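PDB 2HJP: phosphonopyruvate hydrolase from Variovorax sp., which cleaves the carbon-phosphorus bond of phosphonopyruvate with water, giving pyruvate and phosphate, with the help of a divalent metal ion such as magnesium, cobalt or manganese. Local coordinates for residues 208-213 with 224-229; 14-19 with 230-235; 95-100 with 142-147. All coordinates share one frame; numbering follows the deposited sequence.

Contact 1: residues 208-213 with 224-229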
loop_
_atom_site.group_PDB
_atom_site.type_symbol
_atom_site.label_atom_id
_atom_site.label_comp_id
_atom_site.label_asym_id
_atom_site.label_seq_id
_atom_site.Cartn_x
_atom_site.Cartn_y
_atom_site.Cartn_z
ATOM N N LEU A 208 26.162 -21.605 10.415
ATOM C CA LEU A 208 24.813 -21.837 10.923
ATOM C C LEU A 208 24.222 -20.593 11.573
ATOM O O LEU A 208 24.967 -19.662 11.992
ATOM C CB LEU A 208 24.818 -22.945 11.966
ATOM C CG LEU A 208 25.314 -24.259 11.410
ATOM C CD1 LEU A 208 25.291 -25.241 12.574
ATOM C CD2 LEU A 208 24.464 -24.740 10.156
ATOM N N VAL A 209 22.896 -20.587 11.633
ATOM C CA VAL A 209 22.144 -19.491 12.252
ATOM C C VAL A 209 21.221 -20.133 13.304
ATOM O O VAL A 209 20.511 -21.102 12.996
ATOM C CB VAL A 209 21.223 -18.742 11.224
ATOM C CG1 VAL A 209 20.498 -17.527 11.921
ATOM C CG2 VAL A 209 22.014 -18.327 9.987
ATOM N N LEU A 210 21.249 -19.579 14.519
ATOM C CA LEU A 210 20.372 -20.034 15.610
ATOM C C LEU A 210 19.363 -18.947 16.051
ATOM O O LEU A 210 19.678 -17.721 16.049
ATOM C CB LEU A 210 21.223 -20.427 16.853
ATOM C CG LEU A 210 22.324 -21.491 16.670
ATOM C CD1 LEU A 210 23.069 -21.831 17.954
ATOM C CD2 LEU A 210 21.598 -22.763 16.134
ATOM N N VAL A 211 18.178 -19.373 16.448
ATOM C CA VAL A 211 17.139 -18.468 16.986
ATOM C C VAL A 211 16.803 -19.181 18.303
ATOM O O VAL A 211 15.887 -20.012 18.360
ATOM C CB VAL A 211 15.907 -18.457 16.055
ATOM C CG1 VAL A 211 14.834 -17.423 16.571
ATOM C CG2 VAL A 211 16.367 -18.212 14.605
ATOM N N PRO A 212 17.561 -18.899 19.356
ATOM C CA PRO A 212 17.428 -19.499 20.694
ATOM C C PRO A 212 16.262 -19.105 21.570
ATOM O O PRO A 212 16.332 -19.295 22.764
ATOM C CB PRO A 212 18.750 -19.138 21.358
ATOM C CG PRO A 212 19.006 -17.730 20.827
ATOM C CD PRO A 212 18.585 -17.819 19.358
ATOM N N THR A 213 15.195 -18.572 20.956
ATOM C CA THR A 213 14.015 -18.102 21.677
ATOM C C THR A 213 13.443 -19.064 22.667
ATOM O O THR A 213 13.133 -18.638 23.783
ATOM C CB THR A 213 12.892 -17.728 20.690
ATOM O OG1 THR A 213 13.417 -16.761 19.798
ATOM C CG2 THR A 213 11.642 -17.171 21.410
ATOM N N ALA A 224 29.173 -18.434 21.017
ATOM C CA ALA A 224 30.507 -18.075 20.489
ATOM C C ALA A 224 31.415 -19.317 20.476
ATOM O O ALA A 224 32.253 -19.437 19.599
ATOM C CB ALA A 224 31.180 -16.980 21.349
ATOM N N ALA A 225 31.214 -20.213 21.446
ATOM C CA ALA A 225 31.975 -21.442 21.594
ATOM C C ALA A 225 31.684 -22.444 20.451
ATOM O O ALA A 225 32.363 -23.458 20.326
ATOM C CB ALA A 225 31.633 -22.090 22.924
ATOM N N LEU A 226 30.642 -22.168 19.661
ATOM C CA LEU A 226 30.250 -23.020 18.550
ATOM C C LEU A 226 30.799 -22.291 17.308
ATOM O O LEU A 226 30.139 -21.373 16.715
ATOM C CB LEU A 226 28.698 -23.139 18.531
ATOM C CG LEU A 226 28.027 -23.524 19.879
ATOM C CD1 LEU A 226 26.467 -23.448 19.804
ATOM C CD2 LEU A 226 28.480 -24.923 20.283
ATOM N N SER A 227 32.012 -22.674 16.921
ATOM C CA SER A 227 32.631 -22.015 15.793
ATOM C C SER A 227 31.804 -22.150 14.535
ATOM O O SER A 227 31.998 -21.398 13.603
ATOM C CB SER A 227 34.023 -22.612 15.491
ATOM O OG SER A 227 34.815 -22.463 16.645
ATOM N N LYS A 228 30.933 -23.130 14.482
ATOM C CA LYS A 228 30.135 -23.313 13.261
ATOM C C LYS A 228 28.961 -22.332 13.067
ATOM O O LYS A 228 28.416 -22.260 11.965
ATOM C CB LYS A 228 29.587 -24.729 13.241
ATOM C CG LYS A 228 30.664 -25.785 13.056
ATOM C CD LYS A 228 30.050 -27.144 13.210
ATOM C CE LYS A 228 31.153 -28.207 12.932
ATOM N NZ LYS A 228 30.607 -29.468 13.290
ATOM N N VAL A 229 28.575 -21.630 14.146
ATOM C CA VAL A 229 27.439 -20.677 14.132
ATOM C C VAL A 229 27.963 -19.278 13.843
ATOM O O VAL A 229 28.856 -18.833 14.534
ATOM C CB VAL A 229 26.779 -20.649 15.545
ATOM C CG1 VAL A 229 25.643 -19.630 15.635
ATOM C CG2 VAL A 229 26.271 -22.011 15.878
#

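Contact 2: residues 14-19 with 230-235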
loop_
_atom_site.group_PDB
_atom_site.type_symbol
_atom_site.label_atom_id
_atom_site.label_comp_id
_atom_site.label_asym_id
_atom_site.label_seq_id
_atom_site.Cartn_x
_atom_site.Cartn_y
_atom_site.Cartn_z
ATOM N N GLY A 14 34.146 -14.746 10.814
ATOM C CA GLY A 14 34.261 -15.602 11.979
ATOM C C GLY A 14 33.690 -14.991 13.276
ATOM O O GLY A 14 33.493 -15.707 14.260
ATOM N N ARG A 15 33.459 -13.681 13.311
ATOM C CA ARG A 15 32.846 -13.034 14.489
ATOM C C ARG A 15 31.392 -13.526 14.560
ATOM O O ARG A 15 30.816 -13.897 13.558
ATOM C CB ARG A 15 32.776 -11.502 14.317
ATOM C CG ARG A 15 34.104 -10.733 14.235
ATOM C CD ARG A 15 33.810 -9.247 13.961
ATOM N NE ARG A 15 33.258 -9.082 12.602
ATOM C CZ ARG A 15 32.449 -8.099 12.174
ATOM N NH1 ARG A 15 32.047 -8.116 10.906
ATOM N NH2 ARG A 15 32.040 -7.101 12.976
ATOM N N LEU A 16 30.804 -13.545 15.736
ATOM C CA LEU A 16 29.397 -13.938 15.887
ATOM C C LEU A 16 28.565 -12.659 15.679
ATOM O O LEU A 16 28.751 -11.654 16.413
ATOM C CB LEU A 16 29.150 -14.458 17.297
ATOM C CG LEU A 16 27.734 -14.811 17.721
ATOM C CD1 LEU A 16 27.100 -15.729 16.687
ATOM C CD2 LEU A 16 27.824 -15.501 19.134
ATOM N N PHE A 17 27.621 -12.709 14.741
ATOM C CA PHE A 17 26.766 -11.558 14.372
ATOM C C PHE A 17 25.404 -11.668 15.091
ATOM O O PHE A 17 24.756 -12.758 15.071
ATOM C CB PHE A 17 26.545 -11.611 12.864
ATOM C CG PHE A 17 25.786 -10.468 12.290
ATOM C CD1 PHE A 17 26.429 -9.285 11.986
ATOM C CD2 PHE A 17 24.428 -10.600 12.019
ATOM C CE1 PHE A 17 25.745 -8.203 11.412
ATOM C CE2 PHE A 17 23.701 -9.559 11.444
ATOM C CZ PHE A 17 24.368 -8.327 11.127
ATOM N N THR A 18 24.977 -10.587 15.737
ATOM C CA THR A 18 23.687 -10.607 16.429
ATOM C C THR A 18 22.648 -9.780 15.675
ATOM O O THR A 18 22.949 -8.694 15.137
ATOM C CB THR A 18 23.796 -10.043 17.859
ATOM O OG1 THR A 18 24.187 -8.683 17.786
ATOM C CG2 THR A 18 24.886 -10.793 18.656
ATOM N N ALA A 19 21.449 -10.322 15.601
ATOM C CA ALA A 19 20.383 -9.583 14.912
ATOM C C ALA A 19 19.156 -9.635 15.865
ATOM O O ALA A 19 18.811 -10.690 16.385
ATOM C CB ALA A 19 20.006 -10.256 13.574
ATOM N N GLY A 230 27.424 -18.595 12.831
ATOM C CA GLY A 230 27.871 -17.232 12.582
ATOM C C GLY A 230 26.845 -16.133 12.952
ATOM O O GLY A 230 27.175 -14.946 13.016
ATOM N N ILE A 231 25.617 -16.543 13.235
ATOM C CA ILE A 231 24.576 -15.583 13.521
ATOM C C ILE A 231 23.623 -16.038 14.608
ATOM O O ILE A 231 23.211 -17.163 14.594
ATOM C CB ILE A 231 23.715 -15.331 12.227
ATOM C CG1 ILE A 231 24.552 -14.665 11.158
ATOM C CG2 ILE A 231 22.536 -14.418 12.515
ATOM C CD1 ILE A 231 24.004 -14.789 9.735
ATOM N N VAL A 232 23.302 -15.185 15.574
ATOM C CA VAL A 232 22.271 -15.559 16.504
ATOM C C VAL A 232 21.143 -14.538 16.306
ATOM O O VAL A 232 21.389 -13.319 16.167
ATOM C CB VAL A 232 22.736 -15.532 17.931
ATOM C CG1 VAL A 232 23.393 -14.267 18.205
ATOM C CG2 VAL A 232 21.504 -15.772 18.870
ATOM N N ILE A 233 19.902 -15.011 16.249
ATOM C CA ILE A 233 18.774 -14.062 16.053
ATOM C C ILE A 233 17.863 -14.066 17.304
ATOM O O ILE A 233 17.481 -15.150 17.775
ATOM C CB ILE A 233 17.893 -14.504 14.830
ATOM C CG1 ILE A 233 18.664 -14.206 13.509
ATOM C CG2 ILE A 233 16.492 -13.760 14.821
ATOM C CD1 ILE A 233 18.477 -12.845 12.856
ATOM N N TYR A 234 17.539 -12.870 17.820
ATOM C CA TYR A 234 16.581 -12.729 18.942
ATOM C C TYR A 234 15.262 -12.561 18.224
ATOM O O TYR A 234 14.922 -11.501 17.666
ATOM C CB TYR A 234 17.036 -11.585 19.801
ATOM C CG TYR A 234 18.349 -11.995 20.469
ATOM C CD1 TYR A 234 18.385 -13.062 21.349
ATOM C CD2 TYR A 234 19.543 -11.331 20.178
ATOM C CE1 TYR A 234 19.601 -13.473 21.946
ATOM C CE2 TYR A 234 20.781 -11.717 20.763
ATOM C CZ TYR A 234 20.777 -12.802 21.647
ATOM O OH TYR A 234 21.957 -13.206 22.201
ATOM N N GLY A 235 14.523 -13.646 18.230
ATOM C CA GLY A 235 13.336 -13.709 17.405
ATOM C C GLY A 235 12.123 -12.881 17.637
ATOM O O GLY A 235 11.489 -12.468 16.639
HETATM O O HOH W 1 29.158 -14.739 11.441
#

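Contact 3: residues 95-100 with 142-147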
loop_
_atom_site.group_PDB
_atom_site.type_symbol
_atom_site.label_atom_id
_atom_site.label_comp_id
_atom_site.label_asym_id
_atom_site.label_seq_id
_atom_site.Cartn_x
_atom_site.Cartn_y
_atom_site.Cartn_z
ATOM N N VAL A 95 9.870 -12.554 -6.078
ATOM C CA VAL A 95 9.844 -11.943 -4.786
ATOM C C VAL A 95 11.213 -11.464 -4.281
ATOM O O VAL A 95 11.305 -10.394 -3.777
ATOM C CB VAL A 95 9.217 -12.983 -3.780
ATOM C CG1 VAL A 95 9.765 -12.815 -2.454
ATOM C CG2 VAL A 95 7.739 -12.766 -3.735
ATOM N N VAL A 96 12.263 -12.252 -4.470
ATOM C CA VAL A 96 13.606 -11.894 -3.966
ATOM C C VAL A 96 14.160 -10.533 -4.417
ATOM O O VAL A 96 14.598 -9.721 -3.588
ATOM C CB VAL A 96 14.592 -13.121 -4.218
ATOM C CG1 VAL A 96 16.066 -12.681 -4.036
ATOM C CG2 VAL A 96 14.216 -14.242 -3.155
ATOM N N PRO A 97 14.054 -10.219 -5.703
ATOM C CA PRO A 97 14.553 -8.934 -6.183
ATOM C C PRO A 97 13.757 -7.777 -5.498
ATOM O O PRO A 97 14.290 -6.703 -5.323
ATOM C CB PRO A 97 14.312 -8.998 -7.723
ATOM C CG PRO A 97 14.257 -10.477 -8.015
ATOM C CD PRO A 97 13.589 -11.087 -6.789
ATOM N N GLN A 98 12.498 -8.002 -5.129
ATOM C CA GLN A 98 11.764 -6.935 -4.423
ATOM C C GLN A 98 12.300 -6.677 -3.024
ATOM O O GLN A 98 12.456 -5.524 -2.642
ATOM C CB GLN A 98 10.282 -7.235 -4.339
ATOM C CG GLN A 98 9.632 -7.138 -5.693
ATOM C CD GLN A 98 8.195 -7.591 -5.626
ATOM O OE1 GLN A 98 7.851 -8.760 -5.953
ATOM N NE2 GLN A 98 7.349 -6.703 -5.180
ATOM N N TYR A 99 12.627 -7.742 -2.306
ATOM C CA TYR A 99 13.219 -7.610 -0.951
ATOM C C TYR A 99 14.621 -6.966 -1.058
ATOM O O TYR A 99 14.955 -6.044 -0.313
ATOM C CB TYR A 99 13.268 -8.955 -0.268
ATOM C CG TYR A 99 11.989 -9.229 0.443
ATOM C CD1 TYR A 99 11.786 -8.758 1.748
ATOM C CD2 TYR A 99 10.916 -9.875 -0.221
ATOM C CE1 TYR A 99 10.515 -8.904 2.387
ATOM C CE2 TYR A 99 9.642 -10.035 0.425
ATOM C CZ TYR A 99 9.452 -9.557 1.727
ATOM O OH TYR A 99 8.245 -9.869 2.377
ATOM N N GLU A 100 15.409 -7.399 -2.046
ATOM C CA GLU A 100 16.733 -6.783 -2.280
ATOM C C GLU A 100 16.582 -5.295 -2.598
ATOM O O GLU A 100 17.215 -4.430 -1.969
ATOM C CB GLU A 100 17.458 -7.471 -3.447
ATOM C CG GLU A 100 18.903 -6.954 -3.614
ATOM C CD GLU A 100 19.683 -7.766 -4.652
ATOM O OE1 GLU A 100 19.058 -8.554 -5.387
ATOM O OE2 GLU A 100 20.913 -7.611 -4.755
ATOM N N THR A 142 19.001 -17.482 -5.268
ATOM C CA THR A 142 20.347 -17.032 -5.591
ATOM C C THR A 142 20.483 -16.577 -7.038
ATOM O O THR A 142 21.299 -15.708 -7.328
ATOM C CB THR A 142 21.456 -18.081 -5.283
ATOM O OG1 THR A 142 21.234 -19.273 -6.074
ATOM C CG2 THR A 142 21.476 -18.393 -3.748
ATOM N N ALA A 143 19.706 -17.168 -7.942
ATOM C CA ALA A 143 19.712 -16.736 -9.369
ATOM C C ALA A 143 19.074 -15.314 -9.484
ATOM O O ALA A 143 19.511 -14.468 -10.279
ATOM C CB ALA A 143 18.856 -17.730 -10.248
ATOM N N ALA A 144 18.031 -15.063 -8.702
ATOM C CA ALA A 144 17.313 -13.786 -8.773
ATOM C C ALA A 144 18.012 -12.564 -8.150
ATOM O O ALA A 144 17.742 -11.435 -8.551
ATOM C CB ALA A 144 15.899 -13.956 -8.149
ATOM N N ARG A 145 18.909 -12.769 -7.188
ATOM C CA ARG A 145 19.567 -11.644 -6.550
ATOM C C ARG A 145 20.506 -10.929 -7.525
ATOM O O ARG A 145 21.103 -11.579 -8.377
ATOM C CB ARG A 145 20.367 -12.097 -5.298
ATOM C CG ARG A 145 21.709 -12.655 -5.527
ATOM C CD ARG A 145 22.528 -13.160 -4.256
ATOM N NE ARG A 145 23.289 -14.368 -4.658
ATOM C CZ ARG A 145 23.796 -15.274 -3.819
ATOM N NH1 ARG A 145 23.666 -15.152 -2.481
ATOM N NH2 ARG A 145 24.377 -16.361 -4.323
ATOM N N ALA A 146 20.609 -9.611 -7.402
ATOM C CA ALA A 146 21.489 -8.815 -8.274
ATOM C C ALA A 146 22.864 -8.696 -7.671
ATOM O O ALA A 146 23.870 -8.942 -8.346
ATOM C CB ALA A 146 20.929 -7.384 -8.505
ATOM N N ASP A 147 22.940 -8.300 -6.407
ATOM C CA ASP A 147 24.234 -8.119 -5.774
ATOM C C ASP A 147 24.684 -9.485 -5.198
ATOM O O ASP A 147 23.990 -10.009 -4.361
ATOM C CB ASP A 147 24.063 -7.040 -4.667
ATOM C CG ASP A 147 25.289 -6.879 -3.792
ATOM O OD1 ASP A 147 26.284 -7.588 -3.995
ATOM O OD2 ASP A 147 25.259 -6.031 -2.884
#

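Contact 1: residues 208-213 with 224-229
L210 and V229 meet through torsions that turn their branches towards one another: CG of L210 stands anti to its carbonyl carbon, beside the backbone N (chi1 -56°), whereas V229 has CG1 anti to its backbone N (177°) and CG2 beside it. The two side chains cross at about a right angle, CD1 of L210 lying 3.8 Å from CG2 of V229. The branch point CG of L210 sits 3.9 Å from CG1 of V229, so both methyls of the valine are engaged by one leucine. L226 adds a third apolar member, its CD1 reaching CD1 of L210 at 4.2 Å. Contact with L208 runs mainly through the backbone. Its N-H donates to K228 O at 2.8 Å, and its own O receives a CA-H...O approach from V229 CA at 3.4 Å. CG of L208 lies beside the same carbonyl oxygen, 3.7 Å from K228 O. This is the beta-alpha-beta crossover joining two neighbouring parallel strands of a TIM barrel: strand 208-210 leads through helix 220-224 and a short loop back to strand 229-234, and L208 and V229 form the first bridge between the two. A type I turn from L226 to V229 ends the loop, closed by the bond of V229 N to L226 O at 3.0 Å. L208, L210 and V229 share one face of the sheet, and on it helix 193-201 packs against the two leucines with V199 and I195, while L196 of that helix touches L226. V209 faces the other way, onto I231 and I233. The side chain of K228 leads away from strand 208-210, and its NZ is hydrogen-bonded to the carbonyl oxygens of V199 and W202.

Contact 2: residues 14-19 with 230-235
I231 and F17 lie side by side on neighbouring parallel strands, their side chains pointing the same way. Followed outward, CB of I231 passes the carbonyl oxygen of F17, and CG2, anti to the backbone N, approaches F17 O at 3.8 Å. The other branch, CG1, is set beside the backbone N (chi1 -66°), where it meets CB of F17 at 4.0 Å and the ring atom CD2 of F17 at 4.2 Å. CD1, the tip, is carried outward from CG1 (chi2 160°) without a close contact to the F17 ring. The side chain as a whole packs on V209 and on L11 of helix 3-13, whose L7 and A10 also touch the side chain of F17. The backbones are tied by four hydrogen bonds, beginning with F17 N to G230 O at 2.9 Å. V232 N then donates to F17 O, A19 N to V232 O, and Y234 N to A19 O, also at 2.9 Å. Where the pairing begins, a water lies 2.8 Å from R15 O and also close to the G230 carbonyl. On the reverse face, CG2 of T18 touches CG1 of V232 at 3.8 Å, with I223 and E220 of helix 220-224 beyond. I233 shares the face of I231, F17 and A19; its CG1 lies 4.2 Å from CB of A19, and its side chain also meets V209, V211 and W40. An alanine at I233 would probably open a gap between A19, V209, V211 and the substrate-binding W40. G235, directly after the strand, touches the bound phosphonopyruvate, and its O makes a weak hydrogen bond to S42. Pairing the first strand with the last is what closes an eight-stranded parallel TIM barrel, whose carboxy-terminal strand ends lead into the active site.

Contact 3: residues 95-100 with 142-147
Two successive helices of the outer layer of the TIM barrel, 89-102 and 131-144, meet where the second ends and the chain turns towards strand 151-156. The apolar part is small. A144 at the end of its helix presents CB to P97, whose CG lies 3.8 Å away, and to V96, with CB to CB at 4.2 Å. CG of P97 also comes within 3.7 Å of the A144 carbonyl oxygen. One turn further along, E100 reaches across to the loop: its CG is anti to the backbone N (chi1 -174°) and the rest of the chain is extended. OE1 accepts the N-H of A146 at 2.8 Å, and OE2 that of D147 at 2.7 Å, both nearly straight and both on syn lone pairs. R145, by contrast, sends its guanidinium away, to a salt bridge with D181. Gripped at both oxygens by consecutive peptide N-H groups, the carboxylate of E100 is held against rotation, and in turn probably steadies the loop just past the helix end. D147 OD2, hydrogen-bonded to N4, lies 5.0 Å from OE2 of E100; this like charge may raise the proton affinity of E100 somewhat, while the two backbone donors would be expected to favour its ionised form.

In the fold
All three contacts belong to one TIM barrel. Contact 1 and contact 2 are close neighbours, their centres 7 Å apart, because both use strand 229-234: it pairs with strand 208-210 on one side and with strand 17-21 on the other. Along the chain contacts 1 and 3 both lie inside the long loop closed by contact 2, contact 3 coming first. Contact 3 lies outside the sheet, between helix 89-102 and the end of helix 131-144 with the loop after it, its centre about 22 Å from that of contact 2 and 26 Å from that of contact 1. The barrel is closed by its last strand beside the phosphonopyruvate site, while contact 3 joins two consecutive helices of the surrounding layer.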